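Putative tetR family transcription regulator (Shewanella loihica, PDB 3PPB) probably binds DNA through an N-terminal helix-turn-helix domain and regulates transcription as a TetR-family protein. Local coordinates at residues Thr165-Asp170 and Ala178-Ala183; Gln138-Ala141 and Ala146-Pro149; Asp81-Ala86 and Ala183-Phe188; Gln20-Gln25 and Gln55-Leu60. All blocks are in the same frame, centred on the assembly; numbering follows the deposited sequence.

Contact 1 of 4, residues Thr165-Asp170 and Ala178-Ala183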
loop_
_atom_site.group_PDB
_atom_site.type_symbol
_atom_site.label_atom_id
_atom_site.label_comp_id
_atom_site.label_asym_id
_atom_site.label_seq_id
_atom_site.Cartn_x
_atom_site.Cartn_y
_atom_site.Cartn_z
ATOM N N THR A 165 -7.658 1.651 -5.953
ATOM C CA THR A 165 -8.564 2.372 -5.055
ATOM C C THR A 165 -7.949 3.700 -4.609
ATOM O O THR A 165 -8.695 4.643 -4.403
ATOM C CB THR A 165 -9.027 1.507 -3.905
ATOM O OG1 THR A 165 -7.913 1.039 -3.150
ATOM C CG2 THR A 165 -9.890 0.340 -4.381
ATOM N N ARG A 166 -6.605 3.797 -4.518
ATOM C CA ARG A 166 -5.902 5.055 -4.257
ATOM C C ARG A 166 -6.203 5.997 -5.423
ATOM O O ARG A 166 -6.625 7.127 -5.217
ATOM C CB ARG A 166 -4.367 4.802 -4.153
ATOM C CG ARG A 166 -3.445 6.054 -4.203
ATOM C CD ARG A 166 -3.371 6.765 -2.855
ATOM N NE ARG A 166 -4.584 7.541 -2.593
ATOM C CZ ARG A 166 -5.362 7.398 -1.524
ATOM N NH1 ARG A 166 -5.036 6.541 -0.567
ATOM N NH2 ARG A 166 -6.463 8.126 -1.398
ATOM N N TYR A 167 -6.028 5.487 -6.657
ATOM C CA TYR A 167 -6.262 6.203 -7.910
ATOM C C TYR A 167 -7.700 6.725 -7.997
ATOM O O TYR A 167 -7.900 7.909 -8.298
ATOM C CB TYR A 167 -5.959 5.267 -9.103
ATOM C CG TYR A 167 -6.104 5.897 -10.468
ATOM C CD1 TYR A 167 -5.136 6.766 -10.966
ATOM C CD2 TYR A 167 -7.223 5.645 -11.256
ATOM C CE1 TYR A 167 -5.270 7.356 -12.224
ATOM C CE2 TYR A 167 -7.372 6.237 -12.506
ATOM C CZ TYR A 167 -6.372 7.061 -13.003
ATOM O OH TYR A 167 -6.474 7.616 -14.258
ATOM N N PHE A 168 -8.704 5.856 -7.759
ATOM C CA PHE A 168 -10.081 6.272 -7.907
ATOM C C PHE A 168 -10.553 7.168 -6.774
ATOM O O PHE A 168 -11.432 7.983 -7.015
ATOM C CB PHE A 168 -11.011 5.078 -8.109
ATOM C CG PHE A 168 -10.831 4.431 -9.482
ATOM C CD1 PHE A 168 -11.080 5.154 -10.647
ATOM C CD2 PHE A 168 -10.452 3.098 -9.600
ATOM C CE1 PHE A 168 -10.924 4.567 -11.908
ATOM C CE2 PHE A 168 -10.274 2.503 -10.871
ATOM C CZ PHE A 168 -10.524 3.244 -12.014
ATOM N N VAL A 169 -9.946 7.087 -5.580
ATOM C CA VAL A 169 -10.311 7.988 -4.480
ATOM C C VAL A 169 -9.689 9.364 -4.785
ATOM O O VAL A 169 -10.327 10.390 -4.533
ATOM C CB VAL A 169 -9.905 7.425 -3.096
ATOM C CG1 VAL A 169 -9.992 8.506 -1.997
ATOM C CG2 VAL A 169 -10.759 6.197 -2.742
ATOM N N ASP A 170 -8.468 9.384 -5.363
ATOM C CA ASP A 170 -7.786 10.638 -5.737
ATOM C C ASP A 170 -8.468 11.314 -6.926
ATOM O O ASP A 170 -8.426 12.537 -7.041
ATOM C CB ASP A 170 -6.309 10.375 -6.121
ATOM C CG ASP A 170 -5.355 10.008 -4.998
ATOM O OD1 ASP A 170 -5.767 10.082 -3.811
ATOM O OD2 ASP A 170 -4.191 9.636 -5.308
ATOM N N ALA A 178 -15.872 4.402 -17.898
ATOM C CA ALA A 178 -15.722 2.988 -18.241
ATOM C C ALA A 178 -14.305 2.665 -18.777
ATOM O O ALA A 178 -13.816 1.602 -18.474
ATOM C CB ALA A 178 -16.770 2.598 -19.265
ATOM N N HIS A 179 -13.652 3.580 -19.566
ATOM C CA HIS A 179 -12.310 3.327 -20.100
ATOM C C HIS A 179 -11.307 3.192 -18.932
ATOM O O HIS A 179 -10.438 2.326 -18.974
ATOM C CB HIS A 179 -11.887 4.372 -21.182
ATOM C CG HIS A 179 -11.321 5.677 -20.691
ATOM N ND1 HIS A 179 -12.143 6.732 -20.308
ATOM C CD2 HIS A 179 -10.028 6.080 -20.605
ATOM C CE1 HIS A 179 -11.324 7.715 -19.956
ATOM N NE2 HIS A 179 -10.042 7.364 -20.107
ATOM N N GLU A 180 -11.457 4.028 -17.881
ATOM C CA GLU A 180 -10.585 3.998 -16.696
ATOM C C GLU A 180 -10.821 2.714 -15.931
ATOM O O GLU A 180 -9.870 2.065 -15.540
ATOM C CB GLU A 180 -10.835 5.209 -15.782
ATOM C CG GLU A 180 -10.547 6.554 -16.445
ATOM C CD GLU A 180 -9.109 7.043 -16.385
ATOM O OE1 GLU A 180 -8.325 6.515 -15.563
ATOM O OE2 GLU A 180 -8.763 7.961 -17.161
ATOM N N ARG A 181 -12.092 2.330 -15.729
ATOM C CA ARG A 181 -12.449 1.092 -15.021
ATOM C C ARG A 181 -11.916 -0.134 -15.765
ATOM O O ARG A 181 -11.298 -0.998 -15.139
ATOM C CB ARG A 181 -13.973 0.994 -14.857
ATOM C CG ARG A 181 -14.534 2.104 -13.970
ATOM C CD ARG A 181 -15.870 1.728 -13.344
ATOM N NE ARG A 181 -16.872 1.371 -14.344
ATOM C CZ ARG A 181 -17.659 2.235 -14.969
ATOM N NH1 ARG A 181 -17.586 3.528 -14.692
ATOM N NH2 ARG A 181 -18.528 1.811 -15.871
ATOM N N SER A 182 -12.124 -0.194 -17.092
ATOM C CA SER A 182 -11.649 -1.306 -17.905
ATOM C C SER A 182 -10.136 -1.422 -17.835
ATOM O O SER A 182 -9.634 -2.538 -17.706
ATOM C CB SER A 182 -12.089 -1.150 -19.353
ATOM O OG SER A 182 -13.491 -1.319 -19.392
ATOM N N ALA A 183 -9.415 -0.276 -17.871
ATOM C CA ALA A 183 -7.947 -0.270 -17.799
ATOM C C ALA A 183 -7.487 -0.840 -16.470
ATOM O O ALA A 183 -6.536 -1.618 -16.450
ATOM C CB ALA A 183 -7.416 1.147 -17.997
#
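E180 reaches across from helix 178-192 to meet Y167 and F168 of helix 150-170, and these three residues bury most of the surface. Its carboxylate takes the phenol: Y167 OH donates to E180 OE1 at 2.5 Å, a short bond that arrives on the syn side of the oxygen and 27° out of the carboxylate plane. OE1 lies at the edge of the ring, close to its plane, and ring and carboxylate planes are 21° apart, so the two groups are only slightly inclined to each other although the side chains cross at about a right angle. A bend at chi2 (-86°) carries the E180 carboxylate round to the hydroxyl.

F168 meets the root of the same residue. Its CE1 lies 3.9 Å from E180 CB, and its CZ is 3.8 Å from E180 O, with that backbone oxygen at the ring edge. One face of the F168 ring is occupied by Y167 CD2, 3.8 Å above its centre.

The segments run antiparallel with axes 11.9 Å apart, so long side chains must span the gap. R174 also bonds Y167 OH; a cation beside the buried phenol-carboxylate pair would be expected to favour the charged form of E180.

Contact 2 of 4, residues Gln138-Ala141 and Ala146-Pro149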
loop_
_atom_site.group_PDB
_atom_site.type_symbol
_atom_site.label_atom_id
_atom_site.label_comp_id
_atom_site.label_asym_id
_atom_site.label_seq_id
_atom_site.Cartn_x
_atom_site.Cartn_y
_atom_site.Cartn_z
ATOM N N GLN A 138 -7.423 -22.448 -9.392
ATOM C CA GLN A 138 -8.334 -22.881 -10.464
ATOM C C GLN A 138 -7.912 -22.304 -11.821
ATOM O O GLN A 138 -7.911 -23.020 -12.815
ATOM C CB GLN A 138 -9.769 -22.499 -10.146
ATOM C CG GLN A 138 -10.416 -23.396 -9.098
ATOM C CD GLN A 138 -11.795 -22.926 -8.723
ATOM O OE1 GLN A 138 -12.557 -22.423 -9.553
ATOM N NE2 GLN A 138 -12.152 -23.103 -7.463
ATOM N N GLY A 139 -7.493 -21.047 -11.842
ATOM C CA GLY A 139 -7.010 -20.390 -13.053
ATOM C C GLY A 139 -5.707 -20.955 -13.565
ATOM O O GLY A 139 -5.461 -20.944 -14.773
ATOM N N GLN A 140 -4.855 -21.443 -12.647
ATOM C CA GLN A 140 -3.579 -22.040 -13.014
ATOM C C GLN A 140 -3.833 -23.416 -13.634
ATOM O O GLN A 140 -3.211 -23.752 -14.642
ATOM C CB GLN A 140 -2.645 -22.128 -11.792
ATOM C CG GLN A 140 -2.067 -20.777 -11.393
ATOM C CD GLN A 140 -1.224 -20.816 -10.126
ATOM O OE1 GLN A 140 -1.408 -21.663 -9.239
ATOM N NE2 GLN A 140 -0.291 -19.873 -9.999
ATOM N N ALA A 141 -4.768 -24.193 -13.038
ATOM C CA ALA A 141 -5.147 -25.535 -13.490
ATOM C C ALA A 141 -5.816 -25.495 -14.864
ATOM O O ALA A 141 -5.634 -26.427 -15.630
ATOM C CB ALA A 141 -6.078 -26.186 -12.478
ATOM N N ALA A 146 -0.728 -17.636 -14.915
ATOM C CA ALA A 146 0.683 -17.994 -14.805
ATOM C C ALA A 146 0.959 -18.703 -13.478
ATOM O O ALA A 146 0.230 -18.527 -12.481
ATOM C CB ALA A 146 1.541 -16.745 -14.916
ATOM N N GLU A 147 2.018 -19.511 -13.471
ATOM C CA GLU A 147 2.376 -20.291 -12.297
ATOM C C GLU A 147 3.484 -19.627 -11.505
ATOM O O GLU A 147 4.633 -20.068 -11.550
ATOM C CB GLU A 147 2.770 -21.718 -12.691
ATOM C CG GLU A 147 1.617 -22.451 -13.334
ATOM C CD GLU A 147 2.018 -23.743 -13.968
ATOM O OE1 GLU A 147 2.336 -23.721 -15.174
ATOM O OE2 GLU A 147 2.001 -24.773 -13.263
ATOM N N TYR A 148 3.128 -18.578 -10.765
ATOM C CA TYR A 148 4.089 -17.909 -9.872
ATOM C C TYR A 148 3.780 -18.370 -8.447
ATOM O O TYR A 148 2.687 -18.912 -8.275
ATOM C CB TYR A 148 3.989 -16.378 -10.000
ATOM C CG TYR A 148 3.984 -15.839 -11.418
ATOM C CD1 TYR A 148 4.971 -16.206 -12.333
ATOM C CD2 TYR A 148 3.029 -14.914 -11.827
ATOM C CE1 TYR A 148 4.972 -15.708 -13.639
ATOM C CE2 TYR A 148 3.044 -14.378 -13.116
ATOM C CZ TYR A 148 4.011 -14.787 -14.024
ATOM O OH TYR A 148 3.999 -14.299 -15.309
ATOM N N PRO A 149 4.653 -18.191 -7.412
ATOM C CA PRO A 149 4.261 -18.598 -6.044
ATOM C C PRO A 149 2.928 -17.949 -5.678
ATOM O O PRO A 149 2.754 -16.750 -5.917
ATOM C CB PRO A 149 5.433 -18.101 -5.197
ATOM C CG PRO A 149 6.599 -18.145 -6.145
ATOM C CD PRO A 149 6.000 -17.584 -7.392
#
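Q140, in the last turn of helix 130-141, sends its amide to the backbone of A146 in the loop ahead of helix 150-170. The hydrogen bond across the contact is Q140 NE2 to A146 O, 2.9 Å long, with an N-H...O angle of 158°. It uses a lone pair of the carbonyl, in the carbonyl plane, and the acceptor lies 13° out of the plane of the Q140 amide, so the amide is well turned for donation. The chain is extended beyond CG (chi2 176°), which gives the reach to bridge the turn.

The arrangement is a helix-to-helix connection in the all-helical TetR-like fold: a side chain from the end of one helix grips the linker that leads into the next. P149 holds the N-cap position of helix 150-170, and a backbone bond between G139 and L145 also closes the turn.

Van der Waals contact accompanies the bond. Q140 CG comes to 3.4 Å from A146 O, and Q140 NE2 is 3.5 Å from E147 CA, so the end of the glutamine lies against the linker backbone.

Within the linker, A146 CB sits 3.2 Å above the Y148 ring plane, displaced toward its rim. Y148 also packs on N190 of the second subunit.

Contact 3 of 4, residues Asp81-Ala86 and Ala183-Phe188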
loop_
_atom_site.group_PDB
_atom_site.type_symbol
_atom_site.label_atom_id
_atom_site.label_comp_id
_atom_site.label_asym_id
_atom_site.label_seq_id
_atom_site.Cartn_x
_atom_site.Cartn_y
_atom_site.Cartn_z
ATOM N N ASP A 81 -17.103 -19.108 -15.764
ATOM C CA ASP A 81 -15.969 -18.486 -16.439
ATOM C C ASP A 81 -15.148 -17.721 -15.400
ATOM O O ASP A 81 -15.639 -16.763 -14.774
ATOM C CB ASP A 81 -16.417 -17.581 -17.598
ATOM C CG ASP A 81 -15.242 -17.018 -18.378
ATOM O OD1 ASP A 81 -14.767 -17.694 -19.305
ATOM O OD2 ASP A 81 -14.738 -15.952 -18.001
ATOM N N LEU A 82 -13.894 -18.151 -15.223
ATOM C CA LEU A 82 -13.012 -17.559 -14.243
ATOM C C LEU A 82 -12.727 -16.070 -14.503
ATOM O O LEU A 82 -12.763 -15.291 -13.552
ATOM C CB LEU A 82 -11.691 -18.331 -14.126
ATOM C CG LEU A 82 -10.687 -17.694 -13.137
ATOM C CD1 LEU A 82 -11.055 -17.975 -11.668
ATOM C CD2 LEU A 82 -9.259 -17.983 -13.510
ATOM N N LYS A 83 -12.402 -15.684 -15.742
ATOM C CA LYS A 83 -12.092 -14.294 -16.063
ATOM C C LYS A 83 -13.299 -13.401 -15.774
ATOM O O LYS A 83 -13.139 -12.314 -15.218
ATOM C CB LYS A 83 -11.630 -14.161 -17.517
ATOM C CG LYS A 83 -11.091 -12.763 -17.845
ATOM C CD LYS A 83 -10.763 -12.640 -19.300
ATOM C CE LYS A 83 -10.083 -11.321 -19.568
ATOM N NZ LYS A 83 -9.415 -11.345 -20.891
ATOM N N GLN A 84 -14.508 -13.883 -16.102
ATOM C CA GLN A 84 -15.745 -13.149 -15.849
ATOM C C GLN A 84 -15.955 -12.970 -14.359
ATOM O O GLN A 84 -16.325 -11.874 -13.942
ATOM C CB GLN A 84 -16.942 -13.878 -16.474
ATOM C CG GLN A 84 -18.256 -13.103 -16.382
ATOM C CD GLN A 84 -19.449 -13.946 -16.786
ATOM O OE1 GLN A 84 -19.580 -15.133 -16.445
ATOM N NE2 GLN A 84 -20.358 -13.330 -17.509
ATOM N N ASP A 85 -15.728 -14.032 -13.555
ATOM C CA ASP A 85 -15.883 -13.981 -12.094
ATOM C C ASP A 85 -14.850 -13.039 -11.492
ATOM O O ASP A 85 -15.205 -12.241 -10.615
ATOM C CB ASP A 85 -15.750 -15.375 -11.452
ATOM C CG ASP A 85 -16.797 -16.414 -11.855
ATOM O OD1 ASP A 85 -17.855 -16.022 -12.384
ATOM O OD2 ASP A 85 -16.547 -17.615 -11.645
ATOM N N ALA A 86 -13.577 -13.130 -11.979
ATOM C CA ALA A 86 -12.478 -12.268 -11.533
ATOM C C ALA A 86 -12.835 -10.803 -11.807
ATOM O O ALA A 86 -12.605 -9.964 -10.954
ATOM C CB ALA A 86 -11.179 -12.639 -12.239
ATOM N N ALA A 183 -9.415 -0.276 -17.871
ATOM C CA ALA A 183 -7.947 -0.270 -17.799
ATOM C C ALA A 183 -7.487 -0.840 -16.470
ATOM O O ALA A 183 -6.536 -1.618 -16.450
ATOM C CB ALA A 183 -7.416 1.147 -17.997
ATOM N N SER A 184 -8.198 -0.528 -15.366
ATOM C CA SER A 184 -7.836 -1.036 -14.032
ATOM C C SER A 184 -7.960 -2.547 -13.984
ATOM O O SER A 184 -7.053 -3.180 -13.455
ATOM C CB SER A 184 -8.642 -0.370 -12.911
ATOM O OG SER A 184 -9.954 -0.899 -12.798
ATOM N N PHE A 185 -9.031 -3.131 -14.526
ATOM C CA PHE A 185 -9.131 -4.612 -14.570
ATOM C C PHE A 185 -8.031 -5.235 -15.475
ATOM O O PHE A 185 -7.483 -6.295 -15.146
ATOM C CB PHE A 185 -10.514 -5.105 -15.057
ATOM C CG PHE A 185 -10.607 -6.629 -15.063
ATOM C CD1 PHE A 185 -10.547 -7.355 -13.877
ATOM C CD2 PHE A 185 -10.712 -7.333 -16.260
ATOM C CE1 PHE A 185 -10.585 -8.761 -13.891
ATOM C CE2 PHE A 185 -10.762 -8.735 -16.270
ATOM C CZ PHE A 185 -10.717 -9.440 -15.079
ATOM N N ALA A 186 -7.724 -4.582 -16.614
ATOM C CA ALA A 186 -6.700 -5.065 -17.547
ATOM C C ALA A 186 -5.341 -5.184 -16.846
ATOM O O ALA A 186 -4.689 -6.225 -16.971
ATOM C CB ALA A 186 -6.607 -4.150 -18.762
ATOM N N LEU A 187 -4.958 -4.167 -16.029
ATOM C CA LEU A 187 -3.688 -4.197 -15.282
ATOM C C LEU A 187 -3.719 -5.344 -14.293
ATOM O O LEU A 187 -2.739 -6.054 -14.177
ATOM C CB LEU A 187 -3.404 -2.870 -14.558
ATOM C CG LEU A 187 -2.962 -1.693 -15.455
ATOM C CD1 LEU A 187 -3.350 -0.380 -14.844
ATOM C CD2 LEU A 187 -1.456 -1.721 -15.776
ATOM N N PHE A 188 -4.865 -5.558 -13.625
ATOM C CA PHE A 188 -5.043 -6.626 -12.635
ATOM C C PHE A 188 -4.935 -8.033 -13.282
ATOM O O PHE A 188 -4.135 -8.852 -12.827
ATOM C CB PHE A 188 -6.395 -6.449 -11.932
ATOM C CG PHE A 188 -6.754 -7.556 -10.972
ATOM C CD1 PHE A 188 -6.120 -7.662 -9.739
ATOM C CD2 PHE A 188 -7.764 -8.462 -11.278
ATOM C CE1 PHE A 188 -6.484 -8.668 -8.834
ATOM C CE2 PHE A 188 -8.108 -9.481 -10.387
ATOM C CZ PHE A 188 -7.466 -9.581 -9.173
#
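The ring of F185 is turned obliquely to the backbone of A86 and K83, presenting neither a clean face nor an edge to them. Its CE1 is 3.7 Å from A86 C, while CZ lies 3.8 Å from K83 O. The ring of F188, one turn on, has F185 CE1 at its edge, in plane, so the two phenylalanines of helix 178-192 pack on each other as well.

The side chain of F185 leaves its helix with CG anti to the backbone N (chi1 -179°), which extends the ring toward helix 82-99. There it meets main chain more than side chains: A86 CB lies 4.3 Å from F185 CE1, and K83 CE 4.2 Å from F185 CE2. No hydrogen bond crosses the contact; it rests on van der Waals packing of the ring, chiefly against main chain.

The first turn of helix 82-99 is set by D81 at the N-cap, whose OD2 accepts from Q84 N at 2.8 Å.

W90, further along helix 82-99, stacks with F188 and meets F185, extending the aromatic cluster. Helix 150-170 covers F188 through C157 and Q160, and Y148 of the second subunit packs on A183, A186 and L187, placing helix 178-192 between helix 82-99 and the partner subunit.

Contact 4 of 4, residues Gln20-Gln25 and Gln55-Leu60. With EDO (1,2-ethanediol), chain I.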
loop_
_atom_site.group_PDB
_atom_site.type_symbol
_atom_site.label_atom_id
_atom_site.label_comp_id
_atom_site.label_asym_id
_atom_site.label_seq_id
_atom_site.Cartn_x
_atom_site.Cartn_y
_atom_site.Cartn_z
ATOM N N GLN A 20 -13.134 5.368 13.209
ATOM C CA GLN A 20 -13.039 6.790 12.896
ATOM C C GLN A 20 -11.698 7.381 13.363
ATOM O O GLN A 20 -11.008 8.037 12.583
ATOM C CB GLN A 20 -14.205 7.567 13.537
ATOM C CG GLN A 20 -15.567 7.287 12.922
ATOM N N LEU A 21 -11.324 7.132 14.622
ATOM C CA LEU A 21 -10.116 7.721 15.201
ATOM C C LEU A 21 -8.825 7.129 14.657
ATOM O O LEU A 21 -7.888 7.893 14.423
ATOM C CB LEU A 21 -10.138 7.629 16.732
ATOM C CG LEU A 21 -11.197 8.482 17.436
ATOM C CD1 LEU A 21 -11.369 8.052 18.863
ATOM C CD2 LEU A 21 -10.848 9.980 17.379
ATOM N N PHE A 22 -8.762 5.796 14.439
ATOM C CA PHE A 22 -7.563 5.157 13.879
ATOM C C PHE A 22 -7.295 5.664 12.458
ATOM O O PHE A 22 -6.151 5.652 12.016
ATOM C CB PHE A 22 -7.669 3.620 13.888
ATOM C CG PHE A 22 -7.612 2.946 15.240
ATOM C CD1 PHE A 22 -7.120 3.622 16.353
ATOM C CD2 PHE A 22 -8.022 1.628 15.395
ATOM C CE1 PHE A 22 -7.048 2.993 17.596
ATOM C CE2 PHE A 22 -7.949 0.997 16.633
ATOM C CZ PHE A 22 -7.475 1.688 17.735
ATOM N N VAL A 23 -8.329 6.144 11.766
ATOM C CA VAL A 23 -8.147 6.680 10.420
ATOM C C VAL A 23 -7.734 8.168 10.494
ATOM O O VAL A 23 -6.783 8.558 9.823
ATOM C CB VAL A 23 -9.421 6.473 9.562
ATOM C CG1 VAL A 23 -9.465 7.430 8.368
ATOM C CG2 VAL A 23 -9.539 5.025 9.117
ATOM N N SER A 24 -8.453 8.995 11.279
ATOM C CA SER A 24 -8.167 10.433 11.332
ATOM C C SER A 24 -6.940 10.792 12.168
ATOM O O SER A 24 -6.297 11.792 11.861
ATOM C CB SER A 24 -9.378 11.209 11.834
ATOM O OG SER A 24 -9.868 10.664 13.048
ATOM N N GLN A 25 -6.601 9.993 13.199
ATOM C CA GLN A 25 -5.479 10.301 14.104
ATOM C C GLN A 25 -4.397 9.217 14.196
ATOM O O GLN A 25 -3.419 9.408 14.912
ATOM C CB GLN A 25 -6.013 10.529 15.517
ATOM C CG GLN A 25 -6.861 11.775 15.672
ATOM C CD GLN A 25 -7.471 11.900 17.046
ATOM O OE1 GLN A 25 -8.417 12.668 17.246
ATOM N NE2 GLN A 25 -6.949 11.165 18.027
ATOM N N GLN A 55 -5.400 -5.291 20.586
ATOM C CA GLN A 55 -6.493 -6.253 20.386
ATOM C C GLN A 55 -7.705 -5.586 19.724
ATOM O O GLN A 55 -8.327 -6.198 18.855
ATOM C CB GLN A 55 -6.889 -6.914 21.708
ATOM C CG GLN A 55 -6.089 -8.193 21.926
ATOM C CD GLN A 55 -6.209 -8.730 23.324
ATOM O OE1 GLN A 55 -5.382 -8.442 24.198
ATOM N NE2 GLN A 55 -7.216 -9.561 23.553
ATOM N N LEU A 56 -8.019 -4.323 20.112
ATOM C CA LEU A 56 -9.104 -3.559 19.506
ATOM C C LEU A 56 -8.807 -3.341 18.011
ATOM O O LEU A 56 -9.693 -3.568 17.186
ATOM C CB LEU A 56 -9.308 -2.224 20.249
ATOM C CG LEU A 56 -10.311 -1.187 19.691
ATOM C CD1 LEU A 56 -11.689 -1.808 19.361
ATOM C CD2 LEU A 56 -10.472 -0.012 20.677
ATOM N N LEU A 57 -7.566 -2.949 17.660
ATOM C CA LEU A 57 -7.178 -2.770 16.255
ATOM C C LEU A 57 -7.297 -4.098 15.480
ATOM O O LEU A 57 -7.776 -4.100 14.350
ATOM C CB LEU A 57 -5.742 -2.204 16.114
ATOM C CG LEU A 57 -5.175 -2.162 14.671
ATOM C CD1 LEU A 57 -5.997 -1.251 13.789
ATOM C CD2 LEU A 57 -3.698 -1.782 14.647
ATOM N N GLU A 58 -6.857 -5.211 16.088
ATOM C CA GLU A 58 -6.877 -6.533 15.447
ATOM C C GLU A 58 -8.315 -7.008 15.187
ATOM O O GLU A 58 -8.600 -7.514 14.098
ATOM C CB GLU A 58 -6.120 -7.546 16.305
ATOM C CG GLU A 58 -4.623 -7.299 16.299
ATOM C CD GLU A 58 -3.795 -8.137 17.256
ATOM O OE1 GLU A 58 -4.374 -8.947 18.015
ATOM O OE2 GLU A 58 -2.553 -7.990 17.234
ATOM N N GLN A 59 -9.217 -6.797 16.168
ATOM C CA GLN A 59 -10.621 -7.192 16.047
ATOM C C GLN A 59 -11.318 -6.333 15.002
ATOM O O GLN A 59 -12.110 -6.853 14.213
ATOM C CB GLN A 59 -11.364 -7.126 17.406
ATOM C CG GLN A 59 -10.918 -8.193 18.428
ATOM C CD GLN A 59 -10.961 -9.606 17.885
ATOM O OE1 GLN A 59 -12.019 -10.122 17.511
ATOM N NE2 GLN A 59 -9.803 -10.250 17.802
ATOM N N LEU A 60 -11.004 -5.025 14.982
ATOM C CA LEU A 60 -11.549 -4.108 13.986
ATOM C C LEU A 60 -11.089 -4.530 12.583
ATOM O O LEU A 60 -11.907 -4.649 11.663
ATOM C CB LEU A 60 -11.087 -2.675 14.305
ATOM C CG LEU A 60 -11.527 -1.585 13.341
ATOM C CD1 LEU A 60 -13.059 -1.477 13.264
ATOM C CD2 LEU A 60 -10.897 -0.250 13.709
HETATM C C1 EDO I . -1.555 -4.677 15.815
HETATM O O1 EDO I . -1.553 -6.092 15.607
HETATM C C2 EDO I . -0.731 -4.262 17.027
HETATM O O2 EDO I . 0.372 -5.136 17.310
#
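A single aromatic ring carries one whole side of this contact: F22 of helix 10-24 meets three leucines of helix 53-74, and no hydrogen bond crosses between the segments. The helix segments run nearly perpendicular, with a crossing angle of -99°, and their axes come no closer than 12.1 Å, so the ring has to fill the gap.

With CG anti to the carbonyl carbon (chi1 -70°), the F22 ring is directed at helix 53-74, which it meets with its CD2-CE2 side. The CD2 atom of F22 is 3.8 Å from CD2 of L60, the two side chains sliding past each other in opposite directions. On L57, the methyl CD1 comes to 3.9 Å from the same F22 CD2, while F22 CE2 rests 3.9 Å from L57 CA, against the backbone. L56 is the looser partner, its CG 4.4 Å from F22 CE2. All three leucines approach the ring obliquely.

The other methyl of L57, CD2, is 3.8 Å from C1 of a 1,2-ethanediol, probably from the crystallisation liquor. The O1 of that molecule donates to E58 OE2 at 2.7 Å, and the diol is also bonded to E117 N.

I35 of helix 32-39, within the predicted helix-turn-helix, touches both F22 and L56, and F27 meets the F22 ring. F106 of helix 101-110 packs on L60. The arrangement is the hydrophobic core of the TetR-family DNA-binding domain, where the helix that precedes the helix-turn-helix packs across the start of the long helix that follows it.

How the contacts relate
Contacts 1 and 4 are buried, whereas contacts 2 and 3 are only partly so. Contact 4 stands apart in the DNA-binding domain, its centre 32 Å from that of contact 3 and 35 Å from that of contact 2, and is apolar between its two segments. The other three belong to the remaining helices. Contacts 1 and 3 share A183 on helix 178-192 and touch through F168 and S184, but contact 1 relies on a buried phenol-carboxylate bond and contact 3 on aromatic packing against backbone. Contact 2 touches contact 3 where G139 meets L82, and its chemistry is an amide-to-carbonyl bond at a turn. All four reach the second subunit.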